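Long-range contacts in superoxide dismutase 1 (Perkinsus marinus, PDB 2CW2), which contains iron and catalyses the disproportionation of superoxide to hydrogen peroxide and dioxygen, probably protecting cells from radicals: residues Lys60-Tyr65 / Asn104-Phe109; Trp154-Ala159 / Ala172-Arg177; Asp67-Ile72 / Asn97-Val102. All coordinates share one frame; numbering follows the deposited sequence.

Interaction 1 (Lys60-Tyr65 / Asn104-Phe109); sequences KHHQTY and NHTFFF. With FE (Fe (III) ion), chain C.
His62 and Tyr65 meet His105, Thr106 and Phe109 in a buried aromatic helix-helix contact inside the alpha-hairpin region of the iron/manganese superoxide dismutase fold. It illustrates how second-shell side chains pack against a metal ligand. The axes of the two short segments approach to 10.5 Å at 140° between their directions, so the helices run roughly antiparallel. The ring of His62 has CG anti to the backbone N (chi1 -164°), which carries it across to His105 and Thr106. Over one face sits the CB methylene of His105, a CH-pi contact 3.4 Å from the ring centroid, near the ring normal. At the ring edge, Thr106 OG1 comes within 3.1 Å of His62 NE2; both turn to the backbone O of Val102, Thr106 OG1 by a hydrogen bond and His62 NE2 by a weak one. His62 ND1 lies in the plane of the Phe109 ring at its edge, 3.5 Å from CE1. Tyr65 CE2 approaches His105 CE1 at 3.5 Å, the two rings meeting obliquely. His105 binds the iron(III) ion through NE2 at 1.9 Å, and its ND1 is hydrogen-bonded to the backbone O of Gln101, which helps fix the rotation of the imidazole. A water lies 2.4 Å from the iron, and His57, Asp187 and His191 complete the site. Tyr65 touches Phe150 of the second subunit, and Phe108 packs on strands 153-159 and 181-187.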
loop_
_atom_site.group_PDB
_atom_site.type_symbol
_atom_site.label_atom_id
_atom_site.label_comp_id
_atom_site.label_asym_id
_atom_site.label_seq_id
_atom_site.Cartn_x
_atom_site.Cartn_y
_atom_site.Cartn_z
ATOM N N LYS A 60 -0.363 -6.560 15.434
ATOM C CA LYS A 60 0.558 -5.465 15.131
ATOM C C LYS A 60 -0.135 -4.264 14.447
ATOM O O LYS A 60 -0.223 -3.173 15.038
ATOM C CB LYS A 60 1.821 -5.938 14.350
ATOM C CG LYS A 60 2.794 -6.893 15.164
ATOM C CD LYS A 60 3.315 -6.241 16.461
ATOM C CE LYS A 60 4.453 -7.034 17.181
ATOM N NZ LYS A 60 4.675 -8.389 16.625
ATOM N N HIS A 61 -0.638 -4.459 13.224
ATOM C CA HIS A 61 -1.163 -3.339 12.441
ATOM C C HIS A 61 -2.376 -2.715 13.109
ATOM O O HIS A 61 -2.381 -1.521 13.405
ATOM C CB HIS A 61 -1.538 -3.789 11.018
ATOM C CG HIS A 61 -0.361 -4.171 10.174
ATOM N ND1 HIS A 61 0.412 -3.243 9.507
ATOM C CD2 HIS A 61 0.178 -5.380 9.891
ATOM C CE1 HIS A 61 1.375 -3.865 8.851
ATOM N NE2 HIS A 61 1.249 -5.161 9.059
ATOM N N HIS A 62 -3.413 -3.529 13.326
ATOM C CA HIS A 62 -4.669 -3.059 13.902
ATOM C C HIS A 62 -4.409 -2.420 15.268
ATOM O O HIS A 62 -4.798 -1.274 15.520
ATOM C CB HIS A 62 -5.661 -4.231 14.037
ATOM C CG HIS A 62 -7.099 -3.826 14.251
ATOM N ND1 HIS A 62 -8.098 -4.758 14.451
ATOM C CD2 HIS A 62 -7.703 -2.613 14.301
ATOM C CE1 HIS A 62 -9.260 -4.138 14.593
ATOM N NE2 HIS A 62 -9.050 -2.833 14.519
ATOM N N GLN A 63 -3.764 -3.169 16.153
ATOM C CA GLN A 63 -3.532 -2.670 17.503
ATOM C C GLN A 63 -2.733 -1.381 17.510
ATOM O O GLN A 63 -2.964 -0.502 18.339
ATOM C CB GLN A 63 -2.832 -3.721 18.362
ATOM C CG GLN A 63 -2.529 -3.234 19.783
ATOM C CD GLN A 63 -3.768 -3.152 20.639
ATOM O OE1 GLN A 63 -4.458 -4.159 20.827
ATOM N NE2 GLN A 63 -4.066 -1.953 21.160
ATOM N N THR A 64 -1.768 -1.283 16.604
ATOM C CA THR A 64 -0.927 -0.096 16.544
ATOM C C THR A 64 -1.714 1.114 16.078
ATOM O O THR A 64 -1.474 2.231 16.539
ATOM C CB THR A 64 0.299 -0.348 15.656
ATOM O OG1 THR A 64 1.128 -1.313 16.301
ATOM C CG2 THR A 64 1.198 0.895 15.575
ATOM N N TYR A 65 -2.658 0.914 15.164
ATOM C CA TYR A 65 -3.483 2.038 14.745
ATOM C C TYR A 65 -4.243 2.574 15.967
ATOM O O TYR A 65 -4.396 3.791 16.137
ATOM C CB TYR A 65 -4.505 1.630 13.671
ATOM C CG TYR A 65 -3.975 1.435 12.249
ATOM C CD1 TYR A 65 -3.290 2.444 11.581
ATOM C CD2 TYR A 65 -4.191 0.238 11.578
ATOM C CE1 TYR A 65 -2.832 2.256 10.267
ATOM C CE2 TYR A 65 -3.724 0.030 10.276
ATOM C CZ TYR A 65 -3.055 1.046 9.627
ATOM O OH TYR A 65 -2.607 0.830 8.337
ATOM N N ASN A 104 -12.015 0.085 9.850
ATOM C CA ASN A 104 -11.884 -0.798 8.701
ATOM C C ASN A 104 -11.446 -2.210 9.101
ATOM O O ASN A 104 -11.950 -3.206 8.573
ATOM C CB ASN A 104 -10.882 -0.208 7.702
ATOM C CG ASN A 104 -11.374 1.105 7.094
ATOM O OD1 ASN A 104 -12.544 1.450 7.213
ATOM N ND2 ASN A 104 -10.477 1.847 6.474
ATOM N N HIS A 105 -10.483 -2.297 10.013
ATOM C CA HIS A 105 -9.971 -3.602 10.408
ATOM C C HIS A 105 -10.975 -4.352 11.305
ATOM O O HIS A 105 -11.185 -5.561 11.132
ATOM C CB HIS A 105 -8.569 -3.481 11.039
ATOM C CG HIS A 105 -7.479 -3.200 10.035
ATOM N ND1 HIS A 105 -7.114 -1.919 9.663
ATOM C CD2 HIS A 105 -6.685 -4.038 9.323
ATOM C CE1 HIS A 105 -6.135 -1.991 8.767
ATOM N NE2 HIS A 105 -5.872 -3.267 8.519
ATOM N N THR A 106 -11.587 -3.652 12.260
ATOM C CA THR A 106 -12.583 -4.311 13.089
ATOM C C THR A 106 -13.691 -4.879 12.201
ATOM O O THR A 106 -14.138 -6.015 12.364
ATOM C CB THR A 106 -13.153 -3.302 14.098
ATOM O OG1 THR A 106 -12.116 -2.949 15.014
ATOM C CG2 THR A 106 -14.225 -3.950 14.948
ATOM N N PHE A 107 -14.118 -4.085 11.232
ATOM C CA PHE A 107 -15.178 -4.514 10.330
ATOM C C PHE A 107 -14.689 -5.703 9.486
ATOM O O PHE A 107 -15.421 -6.689 9.286
ATOM C CB PHE A 107 -15.532 -3.350 9.397
ATOM C CG PHE A 107 -16.795 -3.563 8.606
ATOM C CD1 PHE A 107 -17.994 -2.998 9.029
ATOM C CD2 PHE A 107 -16.786 -4.311 7.442
ATOM C CE1 PHE A 107 -19.159 -3.191 8.317
ATOM C CE2 PHE A 107 -17.974 -4.509 6.711
ATOM C CZ PHE A 107 -19.158 -3.940 7.150
ATOM N N PHE A 108 -13.463 -5.597 8.986
ATOM C CA PHE A 108 -12.864 -6.661 8.155
ATOM C C PHE A 108 -12.825 -7.996 8.912
ATOM O O PHE A 108 -13.306 -9.014 8.431
ATOM C CB PHE A 108 -11.445 -6.260 7.698
ATOM C CG PHE A 108 -10.739 -7.327 6.867
ATOM C CD1 PHE A 108 -11.273 -7.757 5.657
ATOM C CD2 PHE A 108 -9.524 -7.868 7.293
ATOM C CE1 PHE A 108 -10.631 -8.727 4.899
ATOM C CE2 PHE A 108 -8.864 -8.833 6.532
ATOM C CZ PHE A 108 -9.429 -9.262 5.327
ATOM N N PHE A 109 -12.270 -7.993 10.114
ATOM C CA PHE A 109 -12.118 -9.241 10.861
ATOM C C PHE A 109 -13.486 -9.819 11.282
ATOM O O PHE A 109 -13.654 -11.049 11.351
ATOM C CB PHE A 109 -11.198 -9.023 12.087
ATOM C CG PHE A 109 -9.753 -8.678 11.736
ATOM C CD1 PHE A 109 -9.106 -7.623 12.368
ATOM C CD2 PHE A 109 -9.030 -9.458 10.838
ATOM C CE1 PHE A 109 -7.769 -7.299 12.068
ATOM C CE2 PHE A 109 -7.702 -9.137 10.518
ATOM C CZ PHE A 109 -7.064 -8.046 11.150
HETATM FE FE FE C . -4.980 -4.082 6.989
HETATM O O HOH W 1 -5.245 -2.040 5.863
#

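Interaction 2 (Trp154-Ala159 / Ala172-Arg177); sequences WVWLIA and AGNPIR
Trp154 to Ile158 and Ala172 to Pro175 run in nearly the same direction, 11° apart, with the CA atoms of Trp154 and Gly173 7.1 Å apart and those of Ile158 and Pro175 7.7 Å apart. The alternation of a beta strand sorts the side chains: Trp154, Trp156 and Ile158 point toward the loop, whereas Val155 and Leu157 turn to helix 135-148. Trp156 carries the contact. With CG anti to the carbonyl carbon (chi1 -62°), its indole reaches across to the loop and uses ring edge and ring face at once. At the edge, NE1 donates a hydrogen bond to Gly173 O (3.1 Å, 145° at the hydrogen), the acceptor lying somewhat out of the ring plane. Over the face, Pro175 CD stands 3.4 Å from the centroid of the five-membered ring in a CH-pi contact. Trp154 meets Ala172 and Gly173 more distantly, its NE1 being hydrogen-bonded to Gln101 OE1 while its ring packs edge-to-face on the iron ligand His105. A single loop carbonyl thus satisfies the buried indole N-H of Trp156, and that bond and Pro175 CD over the ring together limit how the indole can turn, joining the loop to the central strand.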
loop_
_atom_site.group_PDB
_atom_site.type_symbol
_atom_site.label_atom_id
_atom_site.label_comp_id
_atom_site.label_asym_id
_atom_site.label_seq_id
_atom_site.Cartn_x
_atom_site.Cartn_y
_atom_site.Cartn_z
ATOM N N TRP A 154 -9.185 -0.583 0.089
ATOM C CA TRP A 154 -10.289 -1.428 0.554
ATOM C C TRP A 154 -11.334 -1.498 -0.541
ATOM O O TRP A 154 -11.545 -0.507 -1.266
ATOM C CB TRP A 154 -10.968 -0.774 1.778
ATOM C CG TRP A 154 -10.064 -0.645 2.924
ATOM C CD1 TRP A 154 -9.149 0.357 3.144
ATOM C CD2 TRP A 154 -9.892 -1.583 3.990
ATOM N NE1 TRP A 154 -8.448 0.107 4.298
ATOM C CE2 TRP A 154 -8.882 -1.078 4.835
ATOM C CE3 TRP A 154 -10.498 -2.805 4.326
ATOM C CZ2 TRP A 154 -8.463 -1.752 5.990
ATOM C CZ3 TRP A 154 -10.092 -3.457 5.484
ATOM C CH2 TRP A 154 -9.079 -2.943 6.285
ATOM N N VAL A 155 -12.057 -2.612 -0.616
ATOM C CA VAL A 155 -13.248 -2.669 -1.460
ATOM C C VAL A 155 -14.430 -2.925 -0.529
ATOM O O VAL A 155 -14.336 -3.746 0.388
ATOM C CB VAL A 155 -13.150 -3.757 -2.543
ATOM C CG1 VAL A 155 -14.441 -3.800 -3.388
ATOM C CG2 VAL A 155 -11.949 -3.517 -3.430
ATOM N N TRP A 156 -15.510 -2.172 -0.731
ATOM C CA TRP A 156 -16.678 -2.231 0.138
ATOM C C TRP A 156 -17.919 -2.617 -0.662
ATOM O O TRP A 156 -18.075 -2.188 -1.812
ATOM C CB TRP A 156 -16.952 -0.840 0.703
ATOM C CG TRP A 156 -15.886 -0.266 1.549
ATOM C CD1 TRP A 156 -14.805 0.483 1.135
ATOM C CD2 TRP A 156 -15.796 -0.346 2.969
ATOM N NE1 TRP A 156 -14.044 0.851 2.222
ATOM C CE2 TRP A 156 -14.635 0.363 3.359
ATOM C CE3 TRP A 156 -16.582 -0.953 3.967
ATOM C CZ2 TRP A 156 -14.244 0.488 4.693
ATOM C CZ3 TRP A 156 -16.182 -0.834 5.293
ATOM C CH2 TRP A 156 -15.017 -0.130 5.635
ATOM N N LEU A 157 -18.779 -3.437 -0.064
ATOM C CA LEU A 157 -20.167 -3.543 -0.505
ATOM C C LEU A 157 -20.897 -2.620 0.440
ATOM O O LEU A 157 -20.775 -2.763 1.668
ATOM C CB LEU A 157 -20.720 -4.969 -0.336
ATOM C CG LEU A 157 -22.225 -5.017 -0.684
ATOM C CD1 LEU A 157 -22.409 -4.649 -2.150
ATOM C CD2 LEU A 157 -22.768 -6.394 -0.451
ATOM N N ILE A 158 -21.629 -1.668 -0.131
ATOM C CA ILE A 158 -22.361 -0.665 0.613
ATOM C C ILE A 158 -23.860 -0.728 0.305
ATOM O O ILE A 158 -24.253 -1.222 -0.729
ATOM C CB ILE A 158 -21.776 0.705 0.187
ATOM C CG1 ILE A 158 -21.303 1.470 1.383
ATOM C CG2 ILE A 158 -22.632 1.451 -0.812
ATOM C CD1 ILE A 158 -19.966 1.002 1.766
ATOM N N ALA A 159 -24.679 -0.262 1.239
ATOM C CA ALA A 159 -26.067 0.090 0.943
ATOM C C ALA A 159 -26.088 1.603 0.824
ATOM O O ALA A 159 -25.685 2.318 1.744
ATOM C CB ALA A 159 -26.988 -0.345 2.073
ATOM N N ALA A 172 -7.150 4.580 3.479
ATOM C CA ALA A 172 -8.093 4.300 4.570
ATOM C C ALA A 172 -9.557 4.553 4.193
ATOM O O ALA A 172 -10.439 4.485 5.051
ATOM C CB ALA A 172 -7.730 5.071 5.861
ATOM N N GLY A 173 -9.808 4.840 2.913
ATOM C CA GLY A 173 -11.092 5.358 2.481
ATOM C C GLY A 173 -12.247 4.498 2.956
ATOM O O GLY A 173 -12.212 3.272 2.803
ATOM N N ASN A 174 -13.269 5.148 3.512
ATOM C CA ASN A 174 -14.381 4.466 4.202
ATOM C C ASN A 174 -15.686 5.216 3.871
ATOM O O ASN A 174 -15.802 6.411 4.081
ATOM C CB ASN A 174 -14.109 4.439 5.716
ATOM C CG ASN A 174 -15.219 3.758 6.529
ATOM O OD1 ASN A 174 -14.944 3.013 7.493
ATOM N ND2 ASN A 174 -16.454 4.037 6.187
ATOM N N PRO A 175 -16.648 4.521 3.293
ATOM C CA PRO A 175 -17.839 5.187 2.747
ATOM C C PRO A 175 -18.744 5.794 3.815
ATOM O O PRO A 175 -19.674 6.524 3.444
ATOM C CB PRO A 175 -18.545 4.066 1.993
ATOM C CG PRO A 175 -18.130 2.832 2.704
ATOM C CD PRO A 175 -16.673 3.064 3.077
ATOM N N ILE A 176 -18.459 5.540 5.091
ATOM C CA ILE A 176 -19.169 6.242 6.151
ATOM C C ILE A 176 -18.923 7.752 6.054
ATOM O O ILE A 176 -19.757 8.555 6.498
ATOM C CB ILE A 176 -18.805 5.671 7.536
ATOM C CG1 ILE A 176 -19.446 4.300 7.726
ATOM C CG2 ILE A 176 -19.203 6.630 8.682
ATOM C CD1 ILE A 176 -18.880 3.549 8.904
ATOM N N ARG A 177 -17.793 8.142 5.456
ATOM C CA ARG A 177 -17.487 9.564 5.313
ATOM C C ARG A 177 -18.573 10.235 4.450
ATOM O O ARG A 177 -18.934 11.405 4.664
ATOM C CB ARG A 177 -16.109 9.765 4.672
ATOM C CG ARG A 177 -15.724 11.232 4.504
ATOM C CD ARG A 177 -14.244 11.463 4.518
ATOM N NE ARG A 177 -13.881 12.876 4.439
ATOM C CZ ARG A 177 -13.464 13.613 5.474
ATOM N NH1 ARG A 177 -13.391 13.088 6.699
ATOM N NH2 ARG A 177 -13.132 14.895 5.277
#

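Interaction 3 (Asp67-Ile72 / Asn97-Val102)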
loop_
_atom_site.group_PDB
_atom_site.type_symbol
_atom_site.label_atom_id
_atom_site.label_comp_id
_atom_site.label_asym_id
_atom_site.label_seq_id
_atom_site.Cartn_x
_atom_site.Cartn_y
_atom_site.Cartn_z
ATOM N N ASP A 67 -3.355 2.222 19.183
ATOM C CA ASP A 67 -2.340 2.887 20.022
ATOM C C ASP A 67 -2.039 4.331 19.606
ATOM O O ASP A 67 -1.967 5.252 20.456
ATOM C CB ASP A 67 -1.033 2.097 19.998
ATOM C CG ASP A 67 -1.154 0.726 20.634
ATOM O OD1 ASP A 67 -0.251 -0.118 20.399
ATOM O OD2 ASP A 67 -2.107 0.378 21.359
ATOM N N THR A 68 -1.823 4.527 18.300
ATOM C CA THR A 68 -1.484 5.856 17.768
ATOM C C THR A 68 -2.637 6.827 17.908
ATOM O O THR A 68 -2.432 7.983 18.310
ATOM C CB THR A 68 -1.010 5.777 16.302
ATOM O OG1 THR A 68 0.012 4.786 16.205
ATOM C CG2 THR A 68 -0.290 7.083 15.892
ATOM N N LEU A 69 -3.849 6.359 17.588
ATOM C CA LEU A 69 -5.070 7.154 17.780
ATOM C C LEU A 69 -5.186 7.609 19.238
ATOM O O LEU A 69 -5.525 8.770 19.527
ATOM C CB LEU A 69 -6.312 6.352 17.388
ATOM C CG LEU A 69 -7.645 7.100 17.473
ATOM C CD1 LEU A 69 -7.557 8.361 16.627
ATOM C CD2 LEU A 69 -8.840 6.229 17.040
ATOM N N ASN A 70 -4.908 6.688 20.154
ATOM C CA ASN A 70 -4.942 7.014 21.576
ATOM C C ASN A 70 -3.922 8.098 21.965
ATOM O O ASN A 70 -4.205 8.987 22.802
ATOM C CB ASN A 70 -4.768 5.734 22.405
ATOM C CG ASN A 70 -6.081 5.006 22.604
ATOM O OD1 ASN A 70 -7.150 5.619 22.516
ATOM N ND2 ASN A 70 -6.014 3.703 22.894
ATOM N N SER A 71 -2.757 8.038 21.331
ATOM C CA SER A 71 -1.720 9.035 21.533
ATOM C C SER A 71 -2.235 10.417 21.139
ATOM O O SER A 71 -1.994 11.401 21.838
ATOM C CB SER A 71 -0.450 8.658 20.755
ATOM O OG SER A 71 0.643 9.497 21.111
ATOM N N ILE A 72 -2.958 10.481 20.022
ATOM C CA ILE A 72 -3.557 11.730 19.584
ATOM C C ILE A 72 -4.704 12.133 20.497
ATOM O O ILE A 72 -4.828 13.313 20.856
ATOM C CB ILE A 72 -4.020 11.623 18.122
ATOM C CG1 ILE A 72 -2.802 11.529 17.206
ATOM C CG2 ILE A 72 -4.903 12.820 17.723
ATOM C CD1 ILE A 72 -3.134 10.985 15.883
ATOM N N ASN A 97 -7.069 9.072 9.142
ATOM C CA ASN A 97 -6.507 7.827 8.612
ATOM C C ASN A 97 -6.500 6.760 9.696
ATOM O O ASN A 97 -6.782 5.581 9.441
ATOM C CB ASN A 97 -5.085 8.035 8.061
ATOM C CG ASN A 97 -5.058 8.818 6.749
ATOM O OD1 ASN A 97 -6.033 8.834 5.986
ATOM N ND2 ASN A 97 -3.917 9.458 6.466
ATOM N N GLN A 98 -6.200 7.174 10.922
ATOM C CA GLN A 98 -6.103 6.204 11.997
ATOM C C GLN A 98 -7.470 5.694 12.407
ATOM O O GLN A 98 -7.667 4.485 12.563
ATOM C CB GLN A 98 -5.410 6.806 13.207
ATOM C CG GLN A 98 -4.039 7.308 12.903
ATOM C CD GLN A 98 -3.484 8.050 14.058
ATOM O OE1 GLN A 98 -4.038 7.979 15.141
ATOM N NE2 GLN A 98 -2.413 8.776 13.852
ATOM N N ALA A 99 -8.408 6.610 12.636
ATOM C CA ALA A 99 -9.749 6.190 13.042
ATOM C C ALA A 99 -10.398 5.301 11.982
ATOM O O ALA A 99 -11.019 4.259 12.296
ATOM C CB ALA A 99 -10.611 7.405 13.316
ATOM N N ALA A 100 -10.255 5.711 10.724
ATOM C CA ALA A 100 -10.759 4.947 9.586
ATOM C C ALA A 100 -10.161 3.541 9.578
ATOM O O ALA A 100 -10.894 2.545 9.501
ATOM C CB ALA A 100 -10.464 5.680 8.262
ATOM N N GLN A 101 -8.839 3.452 9.720
ATOM C CA GLN A 101 -8.177 2.151 9.703
ATOM C C GLN A 101 -8.596 1.282 10.884
ATOM O O GLN A 101 -8.744 0.077 10.733
ATOM C CB GLN A 101 -6.659 2.303 9.644
ATOM C CG GLN A 101 -6.154 2.715 8.274
ATOM C CD GLN A 101 -6.348 1.616 7.234
ATOM O OE1 GLN A 101 -7.426 1.479 6.696
ATOM N NE2 GLN A 101 -5.291 0.861 6.942
ATOM N N VAL A 102 -8.823 1.884 12.054
ATOM C CA VAL A 102 -9.257 1.092 13.195
ATOM C C VAL A 102 -10.631 0.484 12.871
ATOM O O VAL A 102 -10.838 -0.715 13.042
ATOM C CB VAL A 102 -9.341 1.932 14.494
ATOM C CG1 VAL A 102 -10.157 1.187 15.594
ATOM C CG2 VAL A 102 -7.968 2.275 15.013
#
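Gln98 pushes its amide between Thr68, Leu69 and Ile72, and there the two helices pack tightly; around Ala99 they meet more loosely. The amide is delivered by an extended chain, CG anti to the carbonyl carbon (chi1 -58°), that crosses to the other helix where the CA atoms of Leu69 and Gln98 come to 6.0 Å. OE1 ends 2.9 Å from Leu69 N, but the angle is too poor for a hydrogen bond. NE2 meets methyl groups instead: Ile72 CD1, reaching it tip to tip, at 3.1 Å, and Thr68 CG2, crossing at about a right angle, at 3.4 Å. The other flank is in looser contact, Leu69 CD2 standing 4.3 Å from Ala99 CB, and Leu84 of helix 84-90 packs against both Leu69 and Val102. Solvent lies nearer the first flank, where Thr68 and Ile72 are partly exposed while Gln98, Leu69 and Ala99 are buried. Thr68 OG1 is hydrogen-bonded to Thr64 O within its own helix. This is therefore a polar amide set among methyl groups: Gln98 NE2 is buried with no partner in the model, and the amide joins the helices by shape and van der Waals contact, at a probable cost in desolvation.

Interactions 1 and 3 join the same two helices, 51-73 and 93-110, with centres 10 Å apart, and 3 is nested within the chain loop closed by 1. All three contacts are largely buried, but interaction 3 is the farthest from the centre of the chain. Chemistry changes along the helix pair, from an aromatic cluster that includes the iron ligand His105 to methyl groups packed round a glutamine amide. Interaction 2 belongs to the C-terminal region and pairs a strand with a loop, through a directed N-H bond and a CH-pi face. Helix 93-110 connects them all: Asn104 probably bonds to Ala172 O, and Gln101 probably bonds to both Tyr65 OH and Trp154 NE1.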